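Local coordinates for protein possible prolidase (Bifidobacterium longum NCC2705, PDB 2P9B) that probably hydrolyses carbon-nitrogen bonds other than peptide bonds, as a member of the amidohydrolase family, and is possibly a prolidase, at residues I132-D137 against I159-P164; G252-L257 against D271-G276. All coordinates share one frame; numbering follows the deposited sequence.

Contact 1 (I132-D137 against I159-P164); sequences IRTLGD and ILASGP
D137 and G163 grip each other twice where the two segments have left their strands. D137 N donates to G163 O at 2.9 Å, from above the carbonyl plane. G163 N donates back to D137 OD2 at 2.8 Å, coming from above the carboxylate plane, 55° out of it. S162 OG joins this cluster. S162 OG accepts from G136 N at 2.8 Å and gives its own proton to G163 O in the carbonyl plane, so G163 O takes two donors. T134 OG1 is used twice as well. T134 OG1 accepts from S162 N at 3.1 Å and donates to the syn lone pair of D137 OD1. Its torsion sets OG1 between the backbone N and the carbonyl carbon (chi1 61°). The carboxylate of D137 is thus held at both oxygens.

Behind the loops, I132-T134 and I159-L160 pair as parallel strands. T134 N reaches L160 O at 2.8 Å, and L160 N reaches I132 O. The strands belong to a beta-alpha-beta unit of the amidohydrolase barrel, with helix 141-150 between them in sequence. I132 and I159 lie side by side on one face of the sheet, I132 CG1 to I159 CG1 at 3.8 Å. On the other face R133 CB packs at 4.0 Å from L160 CB. The R133 chain bends at chi3 and its end leads away to A76 O, T263 and a salt bridge with E265. V142 of helix 141-150 touches D137, I159 and A161. G136 O accepts from H79, one of three residues grouped like a possible empty metal site.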
loop_
_atom_site.group_PDB
_atom_site.type_symbol
_atom_site.label_atom_id
_atom_site.label_comp_id
_atom_site.label_asym_id
_atom_site.label_seq_id
_atom_site.Cartn_x
_atom_site.Cartn_y
_atom_site.Cartn_z
ATOM N N ILE A 132 -3.455 -2.401 -4.687
ATOM C CA ILE A 132 -3.318 -1.094 -4.069
ATOM C C ILE A 132 -4.577 -0.765 -3.297
ATOM O O ILE A 132 -5.641 -1.336 -3.552
ATOM C CB ILE A 132 -3.112 0.056 -5.115
ATOM C CG1 ILE A 132 -4.349 0.198 -6.015
ATOM C CG2 ILE A 132 -1.871 -0.204 -5.939
ATOM C CD1 ILE A 132 -4.274 1.388 -6.976
ATOM N N ARG A 133 -4.441 0.131 -2.327
ATOM C CA ARG A 133 -5.586 0.617 -1.577
ATOM C C ARG A 133 -5.497 2.123 -1.702
ATOM O O ARG A 133 -4.450 2.700 -1.426
ATOM C CB ARG A 133 -5.527 0.261 -0.090
ATOM C CG ARG A 133 -6.625 0.993 0.705
ATOM C CD ARG A 133 -6.648 0.628 2.179
ATOM N NE ARG A 133 -5.380 0.936 2.837
ATOM C CZ ARG A 133 -5.212 0.980 4.154
ATOM N NH1 ARG A 133 -6.235 0.745 4.964
ATOM N NH2 ARG A 133 -4.013 1.243 4.664
ATOM N N THR A 134 -6.568 2.764 -2.157
ATOM C CA THR A 134 -6.541 4.219 -2.223
ATOM C C THR A 134 -7.086 4.688 -0.877
ATOM O O THR A 134 -7.906 4.003 -0.260
ATOM C CB THR A 134 -7.426 4.783 -3.367
ATOM O OG1 THR A 134 -8.797 4.406 -3.170
ATOM C CG2 THR A 134 -6.932 4.276 -4.710
ATOM N N LEU A 135 -6.607 5.832 -0.403
ATOM C CA LEU A 135 -7.075 6.377 0.859
ATOM C C LEU A 135 -7.414 7.848 0.690
ATOM O O LEU A 135 -6.794 8.717 1.300
ATOM C CB LEU A 135 -6.016 6.201 1.953
ATOM C CG LEU A 135 -5.811 4.741 2.373
ATOM C CD1 LEU A 135 -4.659 4.631 3.371
ATOM C CD2 LEU A 135 -7.118 4.217 2.966
ATOM N N GLY A 136 -8.404 8.113 -0.150
ATOM C CA GLY A 136 -8.826 9.477 -0.392
ATOM C C GLY A 136 -8.957 9.745 -1.873
ATOM O O GLY A 136 -8.003 10.182 -2.518
ATOM N N ASP A 137 -10.136 9.457 -2.415
ATOM C CA ASP A 137 -10.413 9.681 -3.832
ATOM C C ASP A 137 -11.171 11.001 -3.936
ATOM O O ASP A 137 -11.546 11.582 -2.921
ATOM C CB ASP A 137 -11.300 8.563 -4.402
ATOM C CG ASP A 137 -10.731 7.169 -4.163
ATOM O OD1 ASP A 137 -9.500 7.041 -4.074
ATOM O OD2 ASP A 137 -11.515 6.199 -4.082
ATOM N N ILE A 159 -7.789 -3.304 -6.813
ATOM C CA ILE A 159 -7.976 -2.065 -6.069
ATOM C C ILE A 159 -8.975 -2.061 -4.920
ATOM O O ILE A 159 -10.100 -2.551 -5.054
ATOM C CB ILE A 159 -8.418 -0.910 -7.027
ATOM C CG1 ILE A 159 -7.370 -0.689 -8.118
ATOM C CG2 ILE A 159 -8.643 0.380 -6.235
ATOM C CD1 ILE A 159 -7.801 0.344 -9.166
ATOM N N LEU A 160 -8.542 -1.533 -3.777
ATOM C CA LEU A 160 -9.437 -1.344 -2.643
ATOM C C LEU A 160 -9.650 0.164 -2.713
ATOM O O LEU A 160 -8.735 0.936 -2.429
ATOM C CB LEU A 160 -8.784 -1.721 -1.318
ATOM C CG LEU A 160 -8.896 -3.189 -0.909
ATOM C CD1 LEU A 160 -7.986 -4.050 -1.771
ATOM C CD2 LEU A 160 -8.527 -3.313 0.559
ATOM N N ALA A 161 -10.848 0.572 -3.120
ATOM C CA ALA A 161 -11.183 1.988 -3.267
ATOM C C ALA A 161 -11.879 2.538 -2.031
ATOM O O ALA A 161 -12.842 1.960 -1.543
ATOM C CB ALA A 161 -12.076 2.182 -4.496
ATOM N N SER A 162 -11.391 3.675 -1.548
ATOM C CA SER A 162 -11.933 4.303 -0.354
ATOM C C SER A 162 -13.009 5.347 -0.605
ATOM O O SER A 162 -13.745 5.706 0.314
ATOM C CB SER A 162 -10.806 4.997 0.401
ATOM O OG SER A 162 -10.364 6.123 -0.347
ATOM N N GLY A 163 -13.107 5.841 -1.833
ATOM C CA GLY A 163 -14.059 6.909 -2.080
ATOM C C GLY A 163 -13.446 8.122 -1.394
ATOM O O GLY A 163 -12.271 8.075 -1.016
ATOM N N PRO A 164 -14.185 9.224 -1.215
ATOM C CA PRO A 164 -13.564 10.377 -0.547
ATOM C C PRO A 164 -13.254 10.114 0.923
ATOM O O PRO A 164 -13.982 9.391 1.600
ATOM C CB PRO A 164 -14.593 11.494 -0.741
ATOM C CG PRO A 164 -15.885 10.763 -0.963
ATOM C CD PRO A 164 -15.493 9.579 -1.788
#

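Contact 2 (G252-L257 against D271-G276); sequences GVRRSL and DDELIG
V253 meets L274 at the upstream end of the contact, V253 CG1 to L274 CD1 at 4.3 Å, a loose apolar touch. R254 carries more of it. R254 CA and R254 CB both lie 3.7 Å from L274 CD2, and the two side chains cross at about a right angle. CG stands anti to the backbone N (chi1 -171°), and the chain then runs extended to NE. There R254 forms a salt bridge with E273. R254 NE donates to E273 OE1 at 2.9 Å, with OE1 close to the guanidinium plane but NE 45° out of the carboxylate plane. A weak second bond links R254 NH2 to E273 OE2 at 3.3 Å. L257, one turn on from V253, sets L257 CD1 3.9 Å from L274 O.

L274 N also donates to OD1 of D271, the N-cap of helix 272-279.

The two helix segments approach to 10.3 Å between axes, at an angle of 34°. They follow parallel strands 243-247 and 263-264, consistent with neighbouring outer helices of a TIM-type barrel. L274 forms the apolar middle and the R254-E273 salt bridge the more exposed side. V253 and L257 also touch I264 of strand 263-264, and V253 reaches A247 of strand 243-247. S256 and R255 touch helix 226-238.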
loop_
_atom_site.group_PDB
_atom_site.type_symbol
_atom_site.label_atom_id
_atom_site.label_comp_id
_atom_site.label_asym_id
_atom_site.label_seq_id
_atom_site.Cartn_x
_atom_site.Cartn_y
_atom_site.Cartn_z
ATOM N N GLY A 252 -3.855 11.190 18.449
ATOM C CA GLY A 252 -4.619 10.784 17.284
ATOM C C GLY A 252 -4.582 9.282 17.106
ATOM O O GLY A 252 -5.592 8.643 16.797
ATOM N N VAL A 253 -3.404 8.706 17.302
ATOM C CA VAL A 253 -3.250 7.267 17.171
ATOM C C VAL A 253 -4.078 6.571 18.242
ATOM O O VAL A 253 -4.801 5.619 17.955
ATOM C CB VAL A 253 -1.767 6.868 17.300
ATOM C CG1 VAL A 253 -1.627 5.354 17.353
ATOM C CG2 VAL A 253 -0.991 7.434 16.112
ATOM N N ARG A 254 -3.992 7.076 19.471
ATOM C CA ARG A 254 -4.733 6.494 20.586
ATOM C C ARG A 254 -6.235 6.475 20.324
ATOM O O ARG A 254 -6.885 5.443 20.490
ATOM C CB ARG A 254 -4.440 7.268 21.877
ATOM C CG ARG A 254 -4.992 6.615 23.135
ATOM C CD ARG A 254 -4.379 7.244 24.375
ATOM N NE ARG A 254 -4.786 6.565 25.602
ATOM C CZ ARG A 254 -5.987 6.675 26.163
ATOM N NH1 ARG A 254 -6.916 7.448 25.611
ATOM N NH2 ARG A 254 -6.256 6.013 27.282
ATOM N N ARG A 255 -6.785 7.615 19.915
ATOM C CA ARG A 255 -8.216 7.706 19.642
ATOM C C ARG A 255 -8.633 6.784 18.510
ATOM O O ARG A 255 -9.689 6.150 18.574
ATOM C CB ARG A 255 -8.610 9.139 19.288
ATOM C CG ARG A 255 -8.443 10.133 20.419
ATOM C CD ARG A 255 -9.000 11.488 20.026
ATOM N NE ARG A 255 -8.767 12.493 21.060
ATOM C CZ ARG A 255 -9.260 13.728 21.022
ATOM N NH1 ARG A 255 -10.014 14.112 19.998
ATOM N NH2 ARG A 255 -9.001 14.580 22.007
ATOM N N SER A 256 -7.808 6.715 17.469
ATOM C CA SER A 256 -8.112 5.867 16.319
ATOM C C SER A 256 -8.168 4.403 16.735
ATOM O O SER A 256 -9.086 3.678 16.359
ATOM C CB SER A 256 -7.050 6.045 15.232
ATOM O OG SER A 256 -7.060 7.368 14.719
ATOM N N LEU A 257 -7.174 3.975 17.510
ATOM C CA LEU A 257 -7.110 2.598 17.972
ATOM C C LEU A 257 -8.290 2.270 18.880
ATOM O O LEU A 257 -8.877 1.195 18.776
ATOM C CB LEU A 257 -5.784 2.351 18.705
ATOM C CG LEU A 257 -4.535 2.352 17.812
ATOM C CD1 LEU A 257 -3.279 2.199 18.656
ATOM C CD2 LEU A 257 -4.639 1.218 16.802
ATOM N N ASP A 271 4.128 3.981 22.997
ATOM C CA ASP A 271 4.398 3.602 24.378
ATOM C C ASP A 271 3.754 2.226 24.519
ATOM O O ASP A 271 3.117 1.746 23.582
ATOM C CB ASP A 271 3.793 4.603 25.379
ATOM C CG ASP A 271 2.311 4.841 25.160
ATOM O OD1 ASP A 271 1.557 3.864 24.997
ATOM O OD2 ASP A 271 1.899 6.018 25.168
ATOM N N ASP A 272 3.915 1.585 25.670
ATOM C CA ASP A 272 3.363 0.249 25.876
ATOM C C ASP A 272 1.844 0.144 25.753
ATOM O O ASP A 272 1.320 -0.885 25.324
ATOM C CB ASP A 272 3.822 -0.289 27.234
ATOM C CG ASP A 272 5.325 -0.500 27.289
ATOM O OD1 ASP A 272 5.987 -0.283 26.252
ATOM O OD2 ASP A 272 5.840 -0.889 28.358
ATOM N N GLU A 273 1.137 1.203 26.126
ATOM C CA GLU A 273 -0.315 1.187 26.036
ATOM C C GLU A 273 -0.740 1.087 24.577
ATOM O O GLU A 273 -1.576 0.259 24.223
ATOM C CB GLU A 273 -0.909 2.456 26.652
ATOM C CG GLU A 273 -2.431 2.521 26.573
ATOM C CD GLU A 273 -2.991 3.858 27.031
ATOM O OE1 GLU A 273 -2.607 4.900 26.455
ATOM O OE2 GLU A 273 -3.824 3.865 27.963
ATOM N N LEU A 274 -0.156 1.929 23.733
ATOM C CA LEU A 274 -0.495 1.931 22.313
ATOM C C LEU A 274 -0.089 0.639 21.622
ATOM O O LEU A 274 -0.824 0.121 20.785
ATOM C CB LEU A 274 0.159 3.121 21.613
ATOM C CG LEU A 274 -0.328 4.511 22.031
ATOM C CD1 LEU A 274 0.395 5.549 21.189
ATOM C CD2 LEU A 274 -1.837 4.632 21.839
ATOM N N ILE A 275 1.083 0.117 21.961
ATOM C CA ILE A 275 1.538 -1.125 21.356
ATOM C C ILE A 275 0.519 -2.225 21.651
ATOM O O ILE A 275 0.172 -3.018 20.778
ATOM C CB ILE A 275 2.923 -1.522 21.900
ATOM C CG1 ILE A 275 3.970 -0.526 21.392
ATOM C CG2 ILE A 275 3.268 -2.942 21.476
ATOM C CD1 ILE A 275 5.368 -0.764 21.924
ATOM N N GLY A 276 0.028 -2.252 22.885
ATOM C CA GLY A 276 -0.949 -3.254 23.259
ATOM C C GLY A 276 -2.242 -3.099 22.475
ATOM O O GLY A 276 -2.887 -4.097 22.147
#

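In the fold
From the N terminus, the chain first forms contact 1, which closes the stretch between strands 129-134 and 158-160 around helix 141-150. It then passes through strand 202-205, helix 226-238 and strand 243-247 before contact 2 opens. Contact 2 closes the shorter stretch between helices 250-259 and 272-279, which includes strand 263-264. The two loops follow in series and neither nests nor crosses. The centres of contact 1 and contact 2 lie about 24 Å apart. The nearest atoms of contact 1 and contact 2 are about 12 Å apart. Contact 1 ties neighbouring parallel strands and the loops at their C-terminal ends. Contact 2 ties two helices that flank a later parallel sheet.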